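Local coordinates for AlgX/AlgJ SGNH hydrolase-like domain-containing protein (PDB 4NZK) that is of unknown function but belongs to the DHHW family of the SGNH hydrolase clan, which suggests a hydrolase-like fold, at residues Q62-I67 and N210-N215; S87-F92 and E344-N349; E197-T202 and D218-Y223. One frame throughout, in Å; residues are numbered along the deposited sequence. Where two conformers were deposited one is given.

Contact 1: residues Q62-I67 and N210-N215; sequences QLVVDI and NERIKN
R212 and D66 form a salt bridge between a short helix and a strand. Strand 62-67 is the middle strand of a three-stranded antiparallel sheet, between strands 53-59 and 70-75, and helix 211-214 packs on one face of it. R212 NH2 donates to D66 OD1 at 2.9 Å, and the bond is nearly straight (170°). The acceptor lies in the guanidinium plane. The donor stands above the carboxylate plane, and the two flat groups are turned 69° against each other. V64 CG1, anti to the backbone N, is the branch that covers the guanidinium, 3.7 Å above the centre of one face. I213 CD1 touches V64 CG1 from the helix at 4.4 Å. V64 also meets N210 tip to tip, with V64 CG2 4.1 Å from N210 ND2. N210 is the N-cap of the helix. Its OD1 accepts from R212 N at 3.0 Å, so the cap also fixes the backbone that carries the arginine. Both charged groups have further partners in the sheet. R212 NH1 bonds to D55 O of strand 53-59, and D66 OD1 bonds to T71 OG1 of strand 70-75. The guanidinium therefore bridges neighbouring strands. One water closes the arrangement: it donates to D66 OD2 at 2.7 Å and accepts from R212 NE at 3.0 Å.

Contact 2: residues S87-F92 and E344-N349; sequences SYLNEF and EGIKNN
The ring of Y88 carries K347 on one face and E344 at its edge. K347 CB stands 3.6 Å from the ring centroid, a CH-pi contact only 9° off the ring normal. K347 CG is anti to the backbone N, and the extended chain runs on past the phenol, leading the ammonium away. At the edge, Y88 OH donates a very short hydrogen bond of 2.5 Å to E344 OE1. The carboxylate plane is turned 80° from the ring. Nearer the backbone, I346 CG2 packs on Y88 CB at 3.6 Å. On the buried side, I346 CD1 meets L89 CD1 at 3.7 Å, and both side chains also touch F331 of strand 328-334. The contact thus joins helices 83-96 and 344-350 over the mixed sheet. Their segment axes come within 9.3 Å at an angle of 42°. An alanine in place of Y88 would probably leave E344 OE1 without its donor and open a gap beside K347 CB. E344 OE2 bonds to N84 ND2, also of helix 83-96. Two bonds to one helix hold the carboxylate against rotation, and the shortness of the one from Y88 suggests a strong interaction.

Contact 3: residues E197-T202 and D218-Y223; sequences EGFVGT and DTFTYY
D218 pairs with F199 where two antiparallel strands, 192-199 and 218-224, come together at their ends. It is a hydrogen-bonded pair: F199 N donates to D218 O at 3.0 Å, and D218 N donates to F199 O at 2.8 Å. The side chain of D218 is buried. Its OD2 bonds to T161 OG1, and its OD1 bonds to Y156 OH and R160 N. T219 comes next, facing E197. The strand pairing resumes at F220 with I196, so two residues, E197 and G198, lie opposite the single T219. This is a beta bulge, and G198 takes a positive phi of 70° as the chain turns its corner. The side chains of T219 and E197 lie side by side and point the same way. T219 OG1 donates to E197 OE1 at 2.7 Å. It meets the syn side of the carboxylate, 24° out of its plane. T219 CG2 lies 3.5 Å from the same E197 OE1. F220 then packs on F199. F199 CD2 touches F220 CD1 at 3.8 Å, with ring centroids 5.3 Å apart and planes at 74°. F220 also touches P167 at the start of helix 167-180. From T221 on, the strand runs away from 197-202 and keeps to the earlier part of strand 192-199. The DHHW sequence that names the family begins at D162, which touches F199 and accepts from T202 N. In AlgX and AlgJ a similar Asp-x-His sequence supplies catalytic residues. The bonds from D218, G201 and T202 to residues 160-162 therefore hold the bulged strand end against a loop that may belong to an active site.

Contacts 1 and 3 are neighbours, with centres 15 Å apart. They touch where K214 O meets V200 CG2 at 3.7 Å. Helix 211-214 and strand 218-224 follow each other in the chain, so 210-223 ties the two small sheets together. Contact 2 lies far off. Its centre is 36 Å from that of contact 1 and 33 Å from that of contact 3, across the chain's centre from the latter. The segments of contact 1 alternate along the chain with those of contacts 2 and 3, while contact 3 nests inside contact 2. The helices of contact 2 cover the mixed sheet, contact 1 holds helix 211-214 on the three-stranded sheet, and contact 3 pairs the strands of the two-stranded one.

Contact 1: residues Q62-I67 and N210-N215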
loop_
_atom_site.group_PDB
_atom_site.type_symbol
_atom_site.label_atom_id
_atom_site.label_comp_id
_atom_site.label_asym_id
_atom_site.label_seq_id
_atom_site.Cartn_x
_atom_site.Cartn_y
_atom_site.Cartn_z
ATOM N N GLN A 62 4.134 7.648 18.421
ATOM C CA GLN A 62 4.959 8.266 17.400
ATOM C C GLN A 62 6.191 8.887 18.046
ATOM O O GLN A 62 6.186 9.310 19.193
ATOM C CB GLN A 62 4.203 9.380 16.666
ATOM C CG GLN A 62 2.741 9.104 16.372
ATOM C CD GLN A 62 2.523 7.878 15.524
ATOM O OE1 GLN A 62 3.119 7.735 14.462
ATOM N NE2 GLN A 62 1.634 7.000 15.976
ATOM N N LEU A 63 7.236 8.994 17.253
ATOM C CA LEU A 63 8.428 9.772 17.599
ATOM C C LEU A 63 8.535 10.934 16.631
ATOM O O LEU A 63 8.530 10.754 15.415
ATOM C CB LEU A 63 9.664 8.876 17.455
ATOM C CG LEU A 63 11.049 9.529 17.647
ATOM C CD1 LEU A 63 11.230 9.984 19.089
ATOM C CD2 LEU A 63 12.206 8.629 17.241
ATOM N N VAL A 64 8.660 12.134 17.190
ATOM C CA VAL A 64 8.989 13.311 16.442
ATOM C C VAL A 64 10.452 13.600 16.721
ATOM O O VAL A 64 10.849 13.774 17.871
ATOM C CB VAL A 64 8.125 14.486 16.843
ATOM C CG1 VAL A 64 8.551 15.736 16.074
ATOM C CG2 VAL A 64 6.676 14.173 16.574
ATOM N N VAL A 65 11.255 13.649 15.665
ATOM C CA VAL A 65 12.698 13.817 15.837
ATOM C C VAL A 65 13.311 14.472 14.614
ATOM O O VAL A 65 12.814 14.309 13.509
ATOM C CB VAL A 65 13.332 12.432 16.110
ATOM C CG1 VAL A 65 13.083 11.479 14.950
ATOM C CG2 VAL A 65 14.808 12.511 16.489
ATOM N N ASP A 66 14.360 15.275 14.829
ATOM C CA ASP A 66 15.058 15.879 13.711
ATOM C C ASP A 66 16.246 15.015 13.294
ATOM O O ASP A 66 17.056 14.581 14.121
ATOM C CB ASP A 66 15.518 17.302 14.059
ATOM C CG ASP A 66 14.370 18.305 14.181
ATOM O OD1 ASP A 66 13.194 17.917 14.144
ATOM O OD2 ASP A 66 14.656 19.515 14.329
ATOM N N ILE A 67 16.321 14.749 12.006
ATOM C CA ILE A 67 17.400 13.932 11.446
ATOM C C ILE A 67 17.972 14.672 10.252
ATOM O O ILE A 67 17.243 14.982 9.306
ATOM C CB ILE A 67 16.878 12.568 10.959
ATOM C CG1 ILE A 67 16.177 11.801 12.079
ATOM C CG2 ILE A 67 18.031 11.718 10.414
ATOM C CD1 ILE A 67 15.463 10.532 11.601
ATOM N N ASN A 210 1.778 18.310 16.488
ATOM C CA ASN A 210 3.093 18.872 16.771
ATOM C C ASN A 210 3.479 19.817 15.619
ATOM O O ASN A 210 3.581 19.405 14.457
ATOM C CB ASN A 210 4.135 17.749 16.934
ATOM C CG ASN A 210 5.445 18.254 17.511
ATOM O OD1 ASN A 210 6.028 19.197 16.991
ATOM N ND2 ASN A 210 5.891 17.665 18.603
ATOM N N GLU A 211 3.697 21.090 15.956
ATOM C CA GLU A 211 3.960 22.127 14.951
ATOM C C GLU A 211 5.232 21.882 14.175
ATOM O O GLU A 211 5.343 22.341 13.039
ATOM C CB GLU A 211 3.950 23.540 15.589
ATOM C CG GLU A 211 2.579 23.905 16.115
ATOM C CD GLU A 211 1.472 23.802 15.049
ATOM O OE1 GLU A 211 1.696 24.353 13.949
ATOM O OE2 GLU A 211 0.382 23.184 15.303
ATOM N N ARG A 212 6.166 21.132 14.748
ATOM C CA ARG A 212 7.413 20.821 14.044
ATOM C C ARG A 212 7.137 20.062 12.757
ATOM O O ARG A 212 7.867 20.206 11.782
ATOM C CB ARG A 212 8.379 20.041 14.912
ATOM C CG ARG A 212 8.893 20.773 16.130
ATOM C CD ARG A 212 9.420 19.853 17.187
ATOM N NE ARG A 212 10.551 19.079 16.709
ATOM C CZ ARG A 212 11.140 18.101 17.392
ATOM N NH1 ARG A 212 10.688 17.721 18.588
ATOM N NH2 ARG A 212 12.178 17.477 16.856
ATOM N N ILE A 213 6.086 19.224 12.770
ATOM C CA ILE A 213 5.705 18.465 11.587
ATOM C C ILE A 213 5.137 19.388 10.530
ATOM O O ILE A 213 5.539 19.341 9.363
ATOM C CB ILE A 213 4.672 17.342 11.942
ATOM C CG1 ILE A 213 5.299 16.299 12.864
ATOM C CG2 ILE A 213 4.117 16.682 10.708
ATOM C CD1 ILE A 213 6.404 15.475 12.258
ATOM N N LYS A 214 4.217 20.269 10.946
ATOM C CA LYS A 214 3.563 21.187 9.996
ATOM C C LYS A 214 4.565 22.135 9.357
ATOM O O LYS A 214 4.405 22.528 8.200
ATOM C CB LYS A 214 2.430 21.972 10.712
ATOM C CG LYS A 214 1.635 22.948 9.854
ATOM C CD LYS A 214 0.758 23.823 10.732
ATOM C CE LYS A 214 0.115 24.947 9.929
ATOM N NZ LYS A 214 -0.654 24.410 8.772
ATOM N N ASN A 215 5.607 22.459 10.100
ATOM C CA ASN A 215 6.597 23.417 9.650
ATOM C C ASN A 215 7.680 22.841 8.758
ATOM O O ASN A 215 8.526 23.596 8.277
ATOM C CB ASN A 215 7.219 24.120 10.850
ATOM C CG ASN A 215 6.214 25.029 11.578
ATOM O OD1 ASN A 215 5.221 25.480 11.001
ATOM N ND2 ASN A 215 6.490 25.312 12.836
HETATM O O HOH W 1 12.390 20.775 15.131
#

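Contact 2: residues S87-F92 and E344-N349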
loop_
_atom_site.group_PDB
_atom_site.type_symbol
_atom_site.label_atom_id
_atom_site.label_comp_id
_atom_site.label_asym_id
_atom_site.label_seq_id
_atom_site.Cartn_x
_atom_site.Cartn_y
_atom_site.Cartn_z
ATOM N N SER A 87 -3.552 -17.062 8.363
ATOM C CA SER A 87 -4.635 -18.038 8.295
ATOM C C SER A 87 -5.753 -17.602 7.354
ATOM O O SER A 87 -6.322 -18.420 6.629
ATOM C CB SER A 87 -5.177 -18.311 9.698
ATOM O OG SER A 87 -6.163 -19.331 9.695
ATOM N N TYR A 88 -6.074 -16.318 7.352
ATOM C CA TYR A 88 -7.100 -15.801 6.467
ATOM C C TYR A 88 -6.668 -15.867 5.000
ATOM O O TYR A 88 -7.459 -16.211 4.111
ATOM C CB TYR A 88 -7.485 -14.377 6.851
ATOM C CG TYR A 88 -7.913 -14.188 8.298
ATOM C CD1 TYR A 88 -8.443 -15.227 9.031
ATOM C CD2 TYR A 88 -7.760 -12.950 8.923
ATOM C CE1 TYR A 88 -8.810 -15.065 10.353
ATOM C CE2 TYR A 88 -8.136 -12.774 10.244
ATOM C CZ TYR A 88 -8.650 -13.838 10.949
ATOM O OH TYR A 88 -9.025 -13.666 12.280
ATOM N N LEU A 89 -5.443 -15.471 4.724
ATOM C CA LEU A 89 -4.916 -15.601 3.357
ATOM C C LEU A 89 -4.938 -17.051 2.913
ATOM O O LEU A 89 -5.277 -17.350 1.774
ATOM C CB LEU A 89 -3.468 -15.074 3.226
ATOM C CG LEU A 89 -3.364 -13.640 2.760
ATOM C CD1 LEU A 89 -4.014 -12.656 3.692
ATOM C CD2 LEU A 89 -1.914 -13.299 2.565
ATOM N N ASN A 90 -4.551 -17.952 3.811
ATOM C CA ASN A 90 -4.511 -19.379 3.454
ATOM C C ASN A 90 -5.914 -19.875 3.096
ATOM O O ASN A 90 -6.081 -20.638 2.144
ATOM C CB ASN A 90 -3.935 -20.194 4.577
ATOM C CG ASN A 90 -2.434 -19.988 4.712
ATOM O OD1 ASN A 90 -1.767 -19.473 3.797
ATOM N ND2 ASN A 90 -1.905 -20.386 5.868
ATOM N N GLU A 91 -6.901 -19.423 3.859
ATOM C CA GLU A 91 -8.295 -19.790 3.609
ATOM C C GLU A 91 -8.760 -19.242 2.269
ATOM O O GLU A 91 -9.431 -19.950 1.498
ATOM C CB GLU A 91 -9.204 -19.275 4.725
ATOM C CG GLU A 91 -10.694 -19.466 4.455
ATOM C CD GLU A 91 -11.174 -20.903 4.628
ATOM O OE1 GLU A 91 -10.386 -21.758 5.110
ATOM O OE2 GLU A 91 -12.371 -21.164 4.321
ATOM N N PHE A 92 -8.425 -17.971 2.005
ATOM C CA PHE A 92 -8.773 -17.382 0.747
ATOM C C PHE A 92 -8.192 -18.218 -0.392
ATOM O O PHE A 92 -8.876 -18.485 -1.396
ATOM C CB PHE A 92 -8.262 -15.934 0.669
ATOM C CG PHE A 92 -8.540 -15.293 -0.657
ATOM C CD1 PHE A 92 -9.743 -14.687 -0.914
ATOM C CD2 PHE A 92 -7.593 -15.318 -1.641
ATOM C CE1 PHE A 92 -9.992 -14.114 -2.149
ATOM C CE2 PHE A 92 -7.837 -14.772 -2.871
ATOM C CZ PHE A 92 -9.036 -14.171 -3.123
ATOM N N GLU A 344 -8.356 -8.364 10.319
ATOM C CA GLU A 344 -9.619 -9.049 10.593
ATOM C C GLU A 344 -10.645 -8.767 9.505
ATOM O O GLU A 344 -11.621 -9.521 9.350
ATOM C CB GLU A 344 -10.168 -8.668 11.970
ATOM C CG GLU A 344 -9.212 -9.018 13.111
ATOM C CD GLU A 344 -8.769 -10.491 13.117
ATOM O OE1 GLU A 344 -9.632 -11.384 12.945
ATOM O OE2 GLU A 344 -7.555 -10.778 13.272
ATOM N N GLY A 345 -10.429 -7.708 8.719
ATOM C CA GLY A 345 -11.328 -7.421 7.603
ATOM C C GLY A 345 -11.315 -8.507 6.542
ATOM O O GLY A 345 -12.286 -8.697 5.777
ATOM N N ILE A 346 -10.211 -9.223 6.459
ATOM C CA ILE A 346 -10.140 -10.300 5.505
ATOM C C ILE A 346 -11.183 -11.353 5.916
ATOM O O ILE A 346 -11.930 -11.830 5.075
ATOM C CB ILE A 346 -8.724 -10.866 5.372
ATOM C CG1 ILE A 346 -7.759 -9.736 4.931
ATOM C CG2 ILE A 346 -8.710 -12.039 4.388
ATOM C CD1 ILE A 346 -6.270 -10.094 5.042
ATOM N N LYS A 347 -11.216 -11.703 7.199
ATOM C CA LYS A 347 -12.159 -12.706 7.695
ATOM C C LYS A 347 -13.578 -12.160 7.660
ATOM O O LYS A 347 -14.475 -12.800 7.137
ATOM C CB LYS A 347 -11.792 -13.113 9.123
ATOM C CG LYS A 347 -12.787 -14.091 9.718
ATOM C CD LYS A 347 -12.496 -14.448 11.155
ATOM C CE LYS A 347 -13.607 -15.378 11.648
ATOM N NZ LYS A 347 -13.371 -15.913 13.018
ATOM N N ASN A 348 -13.762 -10.933 8.137
ATOM C CA ASN A 348 -15.123 -10.418 8.317
ATOM C C ASN A 348 -15.777 -9.865 7.096
ATOM O O ASN A 348 -17.017 -9.819 7.022
ATOM C CB ASN A 348 -15.112 -9.348 9.384
ATOM C CG ASN A 348 -14.680 -9.891 10.746
ATOM O OD1 ASN A 348 -14.894 -11.064 11.064
ATOM N ND2 ASN A 348 -14.044 -9.045 11.530
ATOM N N ASN A 349 -14.957 -9.400 6.153
ATOM C CA ASN A 349 -15.478 -8.796 4.925
ATOM C C ASN A 349 -15.230 -9.675 3.702
ATOM O O ASN A 349 -16.148 -10.017 2.991
ATOM C CB ASN A 349 -14.897 -7.392 4.729
ATOM C CG ASN A 349 -15.132 -6.470 5.929
ATOM O OD1 ASN A 349 -16.172 -6.542 6.597
ATOM N ND2 ASN A 349 -14.139 -5.613 6.230
#

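Contact 3: residues E197-T202 and D218-Y223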
loop_
_atom_site.group_PDB
_atom_site.type_symbol
_atom_site.label_atom_id
_atom_site.label_comp_id
_atom_site.label_asym_id
_atom_site.label_seq_id
_atom_site.Cartn_x
_atom_site.Cartn_y
_atom_site.Cartn_z
ATOM N N GLU A 197 3.957 20.259 -3.790
ATOM C CA GLU A 197 4.782 20.830 -2.753
ATOM C C GLU A 197 3.922 21.128 -1.522
ATOM O O GLU A 197 2.689 21.222 -1.614
ATOM C CB GLU A 197 5.444 22.122 -3.238
ATOM C CG GLU A 197 6.363 21.933 -4.436
ATOM C CD GLU A 197 7.663 21.211 -4.101
ATOM O OE1 GLU A 197 7.911 20.893 -2.904
ATOM O OE2 GLU A 197 8.450 20.927 -5.052
ATOM N N GLY A 198 4.585 21.209 -0.381
ATOM C CA GLY A 198 3.932 21.608 0.860
ATOM C C GLY A 198 2.956 20.568 1.399
ATOM O O GLY A 198 1.922 20.919 1.985
ATOM N N PHE A 199 3.307 19.290 1.262
ATOM C CA PHE A 199 2.473 18.217 1.778
ATOM C C PHE A 199 2.777 17.918 3.245
ATOM O O PHE A 199 3.869 17.509 3.600
ATOM C CB PHE A 199 2.711 16.946 0.962
ATOM C CG PHE A 199 1.999 15.713 1.471
ATOM C CD1 PHE A 199 0.666 15.748 1.898
ATOM C CD2 PHE A 199 2.638 14.481 1.445
ATOM C CE1 PHE A 199 0.027 14.590 2.337
ATOM C CE2 PHE A 199 1.994 13.331 1.884
ATOM C CZ PHE A 199 0.690 13.387 2.324
ATOM N N VAL A 200 1.794 18.137 4.100
ATOM C CA VAL A 200 1.883 17.733 5.495
ATOM C C VAL A 200 0.828 16.645 5.653
ATOM O O VAL A 200 -0.392 16.889 5.516
ATOM C CB VAL A 200 1.564 18.890 6.435
ATOM C CG1 VAL A 200 1.538 18.429 7.879
ATOM C CG2 VAL A 200 2.556 20.024 6.271
ATOM N N GLY A 201 1.292 15.447 5.952
ATOM C CA GLY A 201 0.438 14.283 5.978
ATOM C C GLY A 201 -0.130 13.973 7.358
ATOM O O GLY A 201 -0.215 14.857 8.241
ATOM N N THR A 202 -0.445 12.696 7.542
ATOM C CA THR A 202 -1.114 12.231 8.747
ATOM C C THR A 202 -0.299 12.381 10.013
ATOM O O THR A 202 -0.888 12.319 11.095
ATOM C CB THR A 202 -1.540 10.760 8.669
ATOM O OG1 THR A 202 -0.380 10.000 8.429
ATOM C CG2 THR A 202 -2.520 10.520 7.552
ATOM N N ASP A 218 6.672 17.749 3.382
ATOM C CA ASP A 218 7.253 16.932 2.328
ATOM C C ASP A 218 6.986 17.521 0.956
ATOM O O ASP A 218 6.050 18.308 0.745
ATOM C CB ASP A 218 6.608 15.548 2.328
ATOM C CG ASP A 218 7.103 14.653 3.449
ATOM O OD1 ASP A 218 8.240 14.109 3.331
ATOM O OD2 ASP A 218 6.304 14.398 4.413
ATOM N N THR A 219 7.761 17.030 -0.005
ATOM C CA THR A 219 7.423 17.178 -1.395
ATOM C C THR A 219 6.896 15.809 -1.799
ATOM O O THR A 219 7.566 14.788 -1.576
ATOM C CB THR A 219 8.669 17.477 -2.249
ATOM O OG1 THR A 219 9.225 18.738 -1.838
ATOM C CG2 THR A 219 8.310 17.504 -3.729
ATOM N N PHE A 220 5.697 15.781 -2.353
ATOM C CA PHE A 220 5.079 14.569 -2.797
ATOM C C PHE A 220 5.200 14.439 -4.302
ATOM O O PHE A 220 4.614 15.214 -5.046
ATOM C CB PHE A 220 3.619 14.616 -2.385
ATOM C CG PHE A 220 2.862 13.359 -2.637
ATOM C CD1 PHE A 220 2.885 12.322 -1.711
ATOM C CD2 PHE A 220 2.087 13.230 -3.770
ATOM C CE1 PHE A 220 2.121 11.157 -1.933
ATOM C CE2 PHE A 220 1.323 12.098 -3.996
ATOM C CZ PHE A 220 1.344 11.056 -3.085
ATOM N N THR A 221 5.895 13.396 -4.746
ATOM C CA THR A 221 6.115 13.184 -6.170
ATOM C C THR A 221 5.423 11.927 -6.590
ATOM O O THR A 221 5.622 10.866 -5.966
ATOM C CB THR A 221 7.614 13.074 -6.463
ATOM O OG1 THR A 221 8.266 14.254 -5.969
ATOM C CG2 THR A 221 7.856 12.903 -7.953
ATOM N N TYR A 222 4.613 12.026 -7.641
ATOM C CA TYR A 222 3.915 10.854 -8.174
ATOM C C TYR A 222 4.102 10.752 -9.679
ATOM O O TYR A 222 4.732 11.623 -10.298
ATOM C CB TYR A 222 2.451 10.834 -7.768
ATOM C CG TYR A 222 1.555 11.895 -8.382
ATOM C CD1 TYR A 222 1.497 13.173 -7.849
ATOM C CD2 TYR A 222 0.730 11.581 -9.457
ATOM C CE1 TYR A 222 0.646 14.125 -8.386
ATOM C CE2 TYR A 222 -0.133 12.506 -10.000
ATOM C CZ TYR A 222 -0.178 13.792 -9.458
ATOM O OH TYR A 222 -1.034 14.762 -9.984
ATOM N N TYR A 223 3.619 9.664 -10.247
ATOM C CA TYR A 223 4.000 9.265 -11.587
ATOM C C TYR A 223 2.825 8.682 -12.342
ATOM O O TYR A 223 2.130 7.781 -11.846
ATOM C CB TYR A 223 5.135 8.190 -11.533
ATOM C CG TYR A 223 6.245 8.542 -10.575
ATOM C CD1 TYR A 223 7.308 9.352 -10.936
ATOM C CD2 TYR A 223 6.186 8.089 -9.258
ATOM C CE1 TYR A 223 8.298 9.685 -10.008
ATOM C CE2 TYR A 223 7.166 8.393 -8.341
ATOM C CZ TYR A 223 8.198 9.192 -8.691
ATOM O OH TYR A 223 9.118 9.489 -7.709
#